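Local coordinates for protein sulfate transporter 4.1, chloroplastic (Arabidopsis thaliana, PDB 7LHV) that cotransports sulfate with protons across a membrane as a secondary active symporter of the SLC26/SulP family and may help regulate sulfate assimilation, at residues A[137-141]-A[371-375]; A[143-147]-A[402-406]. All coordinates share one frame; numbering follows the deposited sequence.

Contact 1. Residues A[137-141]-A[371-375]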
ATOM      1  N   VAL A 137      25.659  23.972   6.527  1.00 54.60           N
ATOM      2  CA  VAL A 137      24.962  23.784   5.265  1.00 54.60           C
ATOM      3  C   VAL A 137      23.469  24.008   5.449  1.00 54.60           C
ATOM      4  O   VAL A 137      22.833  24.713   4.656  1.00 54.60           O
ATOM      5  CB  VAL A 137      25.265  22.395   4.681  1.00 54.60           C
ATOM      6  CG1 VAL A 137      24.480  22.188   3.410  1.00 54.60           C
ATOM      7  CG2 VAL A 137      26.746  22.268   4.405  1.00 54.60           C
ATOM      8  N   TYR A 138      22.892  23.454   6.518  1.00 55.06           N
ATOM      9  CA  TYR A 138      21.448  23.552   6.685  1.00 55.06           C
ATOM     10  C   TYR A 138      21.013  25.001   6.836  1.00 55.06           C
ATOM     11  O   TYR A 138      20.032  25.431   6.217  1.00 55.06           O
ATOM     12  CB  TYR A 138      20.990  22.734   7.885  1.00 55.06           C
ATOM     13  CG  TYR A 138      19.492  22.723   8.045  1.00 55.06           C
ATOM     14  CD1 TYR A 138      18.705  21.888   7.273  1.00 55.06           C
ATOM     15  CD2 TYR A 138      18.864  23.558   8.956  1.00 55.06           C
ATOM     16  CE1 TYR A 138      17.338  21.873   7.409  1.00 55.06           C
ATOM     17  CE2 TYR A 138      17.496  23.552   9.098  1.00 55.06           C
ATOM     18  CZ  TYR A 138      16.738  22.706   8.321  1.00 55.06           C
ATOM     19  OH  TYR A 138      15.371  22.693   8.456  1.00 55.06           O
ATOM     20  N   ALA A 139      21.758  25.782   7.618  1.00 57.21           N
ATOM     21  CA  ALA A 139      21.424  27.188   7.803  1.00 57.21           C
ATOM     22  C   ALA A 139      21.417  27.950   6.489  1.00 57.21           C
ATOM     23  O   ALA A 139      20.793  29.011   6.404  1.00 57.21           O
ATOM     24  CB  ALA A 139      22.405  27.838   8.777  1.00 57.21           C
ATOM     25  N   ILE A 140      22.095  27.437   5.465  1.00 61.55           N
ATOM     26  CA  ILE A 140      22.040  28.061   4.151  1.00 61.55           C
ATOM     27  C   ILE A 140      20.933  27.463   3.288  1.00 61.55           C
ATOM     28  O   ILE A 140      20.320  28.177   2.490  1.00 61.55           O
ATOM     29  CB  ILE A 140      23.406  27.948   3.452  1.00 61.55           C
ATOM     30  CG1 ILE A 140      24.498  28.571   4.321  1.00 61.55           C
ATOM     31  CG2 ILE A 140      23.374  28.629   2.099  1.00 61.55           C
ATOM     32  CD1 ILE A 140      25.895  28.344   3.792  1.00 61.55           C
ATOM     33  N   PHE A 141      20.642  26.171   3.442  1.00 58.30           N
ATOM     34  CA  PHE A 141      19.723  25.481   2.546  1.00 58.30           C
ATOM     35  C   PHE A 141      18.467  24.977   3.242  1.00 58.30           C
ATOM     36  O   PHE A 141      17.674  24.263   2.620  1.00 58.30           O
ATOM     37  CB  PHE A 141      20.435  24.314   1.855  1.00 58.30           C
ATOM     38  CG  PHE A 141      21.517  24.743   0.911  1.00 58.30           C
ATOM     39  CD1 PHE A 141      21.204  25.305  -0.312  1.00 58.30           C
ATOM     40  CD2 PHE A 141      22.851  24.586   1.247  1.00 58.30           C
ATOM     41  CE1 PHE A 141      22.197  25.703  -1.183  1.00 58.30           C
ATOM     42  CE2 PHE A 141      23.848  24.981   0.381  1.00 58.30           C
ATOM     43  CZ  PHE A 141      23.521  25.540  -0.835  1.00 58.30           C
ATOM     44  N   GLY A 371      16.667  20.543   1.531  1.00 51.72           N
ATOM     45  CA  GLY A 371      17.691  21.102   2.398  1.00 51.72           C
ATOM     46  C   GLY A 371      18.345  20.058   3.281  1.00 51.72           C
ATOM     47  O   GLY A 371      19.567  20.059   3.460  1.00 51.72           O
ATOM     48  N   LEU A 372      17.543  19.150   3.844  1.00 50.53           N
ATOM     49  CA  LEU A 372      18.111  18.055   4.628  1.00 50.53           C
ATOM     50  C   LEU A 372      19.029  17.189   3.778  1.00 50.53           C
ATOM     51  O   LEU A 372      20.102  16.780   4.232  1.00 50.53           O
ATOM     52  CB  LEU A 372      17.003  17.198   5.239  1.00 50.53           C
ATOM     53  CG  LEU A 372      16.127  17.808   6.324  1.00 50.53           C
ATOM     54  CD1 LEU A 372      15.014  16.847   6.690  1.00 50.53           C
ATOM     55  CD2 LEU A 372      16.970  18.125   7.530  1.00 50.53           C
ATOM     56  N   GLY A 373      18.617  16.887   2.546  1.00 50.06           N
ATOM     57  CA  GLY A 373      19.456  16.084   1.676  1.00 50.06           C
ATOM     58  C   GLY A 373      20.769  16.759   1.334  1.00 50.06           C
ATOM     59  O   GLY A 373      21.822  16.120   1.333  1.00 50.06           O
ATOM     60  N   VAL A 374      20.724  18.057   1.034  1.00 49.19           N
ATOM     61  CA  VAL A 374      21.953  18.784   0.730  1.00 49.19           C
ATOM     62  C   VAL A 374      22.873  18.805   1.945  1.00 49.19           C
ATOM     63  O   VAL A 374      24.091  18.607   1.830  1.00 49.19           O
ATOM     64  CB  VAL A 374      21.627  20.204   0.236  1.00 49.19           C
ATOM     65  CG1 VAL A 374      22.884  21.045   0.175  1.00 49.19           C
ATOM     66  CG2 VAL A 374      20.968  20.141  -1.123  1.00 49.19           C
ATOM     67  N   ALA A 375      22.302  19.042   3.131  1.00 48.56           N
ATOM     68  CA  ALA A 375      23.103  19.036   4.349  1.00 48.56           C
ATOM     69  C   ALA A 375      23.755  17.679   4.571  1.00 48.56           C
ATOM     70  O   ALA A 375      24.938  17.601   4.918  1.00 48.56           O
ATOM     71  CB  ALA A 375      22.237  19.418   5.547  1.00 48.56           C
TER

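Contact 2. Residues A[143-147]-A[402-406]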
ATOM      1  N   SER A 143      14.759  25.393   5.207  1.00 62.09           N
ATOM      2  CA  SER A 143      13.591  26.262   5.243  1.00 62.09           C
ATOM      3  C   SER A 143      13.160  26.614   6.658  1.00 62.09           C
ATOM      4  O   SER A 143      12.656  27.720   6.885  1.00 62.09           O
ATOM      5  CB  SER A 143      12.425  25.604   4.504  1.00 62.09           C
ATOM      6  OG  SER A 143      12.710  25.475   3.124  1.00 62.09           O
ATOM      7  N   SER A 144      13.338  25.703   7.608  1.00 62.31           N
ATOM      8  CA  SER A 144      12.930  25.966   8.981  1.00 62.31           C
ATOM      9  C   SER A 144      13.893  26.938   9.649  1.00 62.31           C
ATOM     10  O   SER A 144      15.097  26.928   9.384  1.00 62.31           O
ATOM     11  CB  SER A 144      12.864  24.664   9.773  1.00 62.31           C
ATOM     12  OG  SER A 144      12.266  24.875  11.039  1.00 62.31           O
ATOM     13  N   ARG A 145      13.352  27.788  10.520  1.00 66.38           N
ATOM     14  CA  ARG A 145      14.150  28.773  11.232  1.00 66.38           C
ATOM     15  C   ARG A 145      14.417  28.400  12.684  1.00 66.38           C
ATOM     16  O   ARG A 145      15.225  29.067  13.336  1.00 66.38           O
ATOM     17  CB  ARG A 145      13.467  30.145  11.176  1.00 66.38           C
ATOM     18  CG  ARG A 145      13.253  30.662   9.768  1.00 66.38           C
ATOM     19  CD  ARG A 145      12.448  31.947   9.765  1.00 66.38           C
ATOM     20  NE  ARG A 145      12.043  32.328   8.418  1.00 66.38           N
ATOM     21  CZ  ARG A 145      11.206  33.319   8.141  1.00 66.38           C
ATOM     22  NH1 ARG A 145      10.667  34.055   9.098  1.00 66.38           N
ATOM     23  NH2 ARG A 145      10.902  33.574   6.872  1.00 66.38           N
ATOM     24  N   GLN A 146      13.765  27.361  13.204  1.00 63.42           N
ATOM     25  CA  GLN A 146      14.008  26.901  14.561  1.00 63.42           C
ATOM     26  C   GLN A 146      14.497  25.464  14.646  1.00 63.42           C
ATOM     27  O   GLN A 146      14.873  25.026  15.738  1.00 63.42           O
ATOM     28  CB  GLN A 146      12.742  27.033  15.424  1.00 63.42           C
ATOM     29  CG  GLN A 146      12.355  28.453  15.819  1.00 63.42           C
ATOM     30  CD  GLN A 146      11.871  29.283  14.655  1.00 63.42           C
ATOM     31  OE1 GLN A 146      12.454  30.315  14.327  1.00 63.42           O
ATOM     32  NE2 GLN A 146      10.793  28.838  14.021  1.00 63.42           N
ATOM     33  N   LEU A 147      14.496  24.719  13.545  1.00 55.48           N
ATOM     34  CA  LEU A 147      14.913  23.325  13.588  1.00 55.48           C
ATOM     35  C   LEU A 147      16.409  23.216  13.848  1.00 55.48           C
ATOM     36  O   LEU A 147      17.211  23.961  13.282  1.00 55.48           O
ATOM     37  CB  LEU A 147      14.556  22.622  12.281  1.00 55.48           C
ATOM     38  CG  LEU A 147      14.740  21.106  12.275  1.00 55.48           C
ATOM     39  CD1 LEU A 147      13.615  20.439  13.024  1.00 55.48           C
ATOM     40  CD2 LEU A 147      14.814  20.582  10.860  1.00 55.48           C
ATOM     41  N   ALA A 402      14.351  31.720  19.449  1.00 75.02           N
ATOM     42  CA  ALA A 402      15.089  31.746  18.193  1.00 75.02           C
ATOM     43  C   ALA A 402      14.181  32.235  17.074  1.00 75.02           C
ATOM     44  O   ALA A 402      13.057  31.750  16.916  1.00 75.02           O
ATOM     45  CB  ALA A 402      15.639  30.361  17.866  1.00 75.02           C
ATOM     46  N   LYS A 403      14.672  33.191  16.289  1.00 76.88           N
ATOM     47  CA  LYS A 403      13.876  33.838  15.254  1.00 76.88           C
ATOM     48  C   LYS A 403      14.264  33.411  13.848  1.00 76.88           C
ATOM     49  O   LYS A 403      13.391  33.065  13.046  1.00 76.88           O
ATOM     50  CB  LYS A 403      13.988  35.362  15.386  1.00 76.88           C
ATOM     51  CG  LYS A 403      13.449  35.902  16.696  1.00 76.88           C
ATOM     52  CD  LYS A 403      11.984  35.539  16.859  1.00 76.88           C
ATOM     53  CE  LYS A 403      11.439  36.003  18.195  1.00 76.88           C
ATOM     54  NZ  LYS A 403      10.021  35.587  18.379  1.00 76.88           N
ATOM     55  N   THR A 404      15.547  33.425  13.522  1.00 73.51           N
ATOM     56  CA  THR A 404      16.022  33.084  12.191  1.00 73.51           C
ATOM     57  C   THR A 404      16.904  31.841  12.258  1.00 73.51           C
ATOM     58  O   THR A 404      17.069  31.222  13.310  1.00 73.51           O
ATOM     59  CB  THR A 404      16.785  34.256  11.568  1.00 73.51           C
ATOM     60  OG1 THR A 404      17.992  34.487  12.305  1.00 73.51           O
ATOM     61  CG2 THR A 404      15.937  35.512  11.596  1.00 73.51           C
ATOM     62  N   GLY A 405      17.468  31.479  11.109  1.00 72.37           N
ATOM     63  CA  GLY A 405      18.387  30.361  11.037  1.00 72.37           C
ATOM     64  C   GLY A 405      19.786  30.657  11.519  1.00 72.37           C
ATOM     65  O   GLY A 405      20.612  29.742  11.580  1.00 72.37           O
ATOM     66  N   LEU A 406      20.070  31.917  11.859  1.00 71.56           N
ATOM     67  CA  LEU A 406      21.378  32.262  12.405  1.00 71.56           C
ATOM     68  C   LEU A 406      21.668  31.489  13.682  1.00 71.56           C
ATOM     69  O   LEU A 406      22.828  31.164  13.959  1.00 71.56           O
ATOM     70  CB  LEU A 406      21.456  33.766  12.662  1.00 71.56           C
ATOM     71  CG  LEU A 406      22.845  34.345  12.929  1.00 71.56           C
ATOM     72  CD1 LEU A 406      23.706  34.260  11.684  1.00 71.56           C
ATOM     73  CD2 LEU A 406      22.741  35.782  13.410  1.00 71.56           C
TER

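Contact 1. Residues A[137-141]-A[371-375]
The carbonyl oxygen of Val-137 takes two backbone N-H groups, Ile-140 N and Phe-141 N, each 2.9 Å from Val-137 O, and so draws in the last turn of helix 125-141 where it meets residues 371-375. The two short helical segments run roughly antiparallel (149°), and their axes approach to 8.6 Å. Where Phe-141 faces Gly-371, their CA atoms 4.8 Å apart, glycine matters: a CB there would fall on Phe-141 O, whereas Gly-371 CA makes with that Phe-141 O a bent, and so at most weak, CA-H...O contact at 3.2 Å. A turn further along helix 365-381, Val-374 does the apolar work. Its CG1, anti to the backbone N (chi1 169°), stands over one face of the Phe-141 ring, 4.1 Å from the centroid, a CH-pi contact. Ile-140 CG2 lies against the opposite face near the rim, so the ring is held between two aliphatic groups. The same Val-374 methyl also meets Val-137 CG1 at 3.8 Å, the two valine side chains crossing at about a right angle, and Val-137 CG1 rests as well on the backbone of Ala-375, 3.6 Å from Ala-375 CA. On the far flank Tyr-138 lies alongside Leu-372, both pointing the same way, with CE1 of Tyr-138 3.8 Å from Leu-372 CD2. The phenol is fixed at its other end by a hydrogen bond between Tyr-138 OH and Glu-368, one turn back on helix 365-381, and Ile-149 touches both Tyr-138 and Leu-372. Gly-371 and Ala-375, four residues apart and both against helix 125-141, form a small-xxx-small (GxxxA) pattern, common where membrane helices pack, here within the transmembrane part of the SLC26/SulP fold.

Contact 2. Residues A[143-147]-A[402-406]
With CG anti to the carbonyl carbon (chi1 -59°) and the chain extended beyond it, Arg-145 lays its aliphatic part across the backbone of Lys-403, while Gln-146, with a similar first torsion (-73°) but a bend at chi2 (69°), folds its side chain toward Ala-402. The touching atoms of Arg-145 are methylenes: CB is 3.5 Å and CD 3.6 Å from the carbonyl oxygen of Lys-403. The guanidinium group itself leads away from residues 402-406 and forms a cation-pi contact with Tyr-361, whose hydroxyl also hydrogen-bonds the backbone N of Arg-145. The principle is a familiar one: a long charged side chain can pack through its stem and spend its charge elsewhere. Gln-146 comes in beside it, CG lying 3.5 Å from Ala-402 O and 4.3 Å from Ala-402 CB. Replacing Gln-146 by an alanine would probably open a gap beside Ala-402 and lose much of the side chain's packing on Leu-355 and Asn-398. The backbones draw nearest at Arg-145 and Gly-405, whose CA atoms are 4.5 Å apart. Each loop is tied down by its own polar bonds. Asn-397 donates to the carbonyl oxygen of Gln-146, and Asp-98 serves both Lys-403 N and the hydroxyl of Thr-404. That hydroxyl, OG1 of Thr-404, in addition accepts a weak bond from Leu-406 N at 3.3 Å, while Ser-144 OG weakly receives Leu-147 N. The Thr-404 bond is a weak capping bond ahead of helix 406-426, and the contact pairs the loop that carries it with the link between helix 125-141 and strand 149-150, a loop-to-loop junction within the sulfate permease family region.

In the fold
Contacts 1 and 2 are neighbours along the chain: helix 125-141 ends in contact 1, and the loop that follows it enters contact 2, their centres 12 Å apart. Tyr-138 bridges them, its OH lying 3.5 Å from Ser-144 CB, while Ala-139 CB sits 3.8 Å from Gly-405 O. Glu-368, the partner of Tyr-138, also reaches Ser-144 N through a weak hydrogen bond. Just beyond, strand 149-150 pairs antiparallel with strand 388-389; in SLC26 relatives two such short strands meet at the substrate site, so that site probably lies past contact 2, though no sulfate is modelled. The bound lipids stay apart, about 13 Å from the side chains of Val-374 and Leu-372.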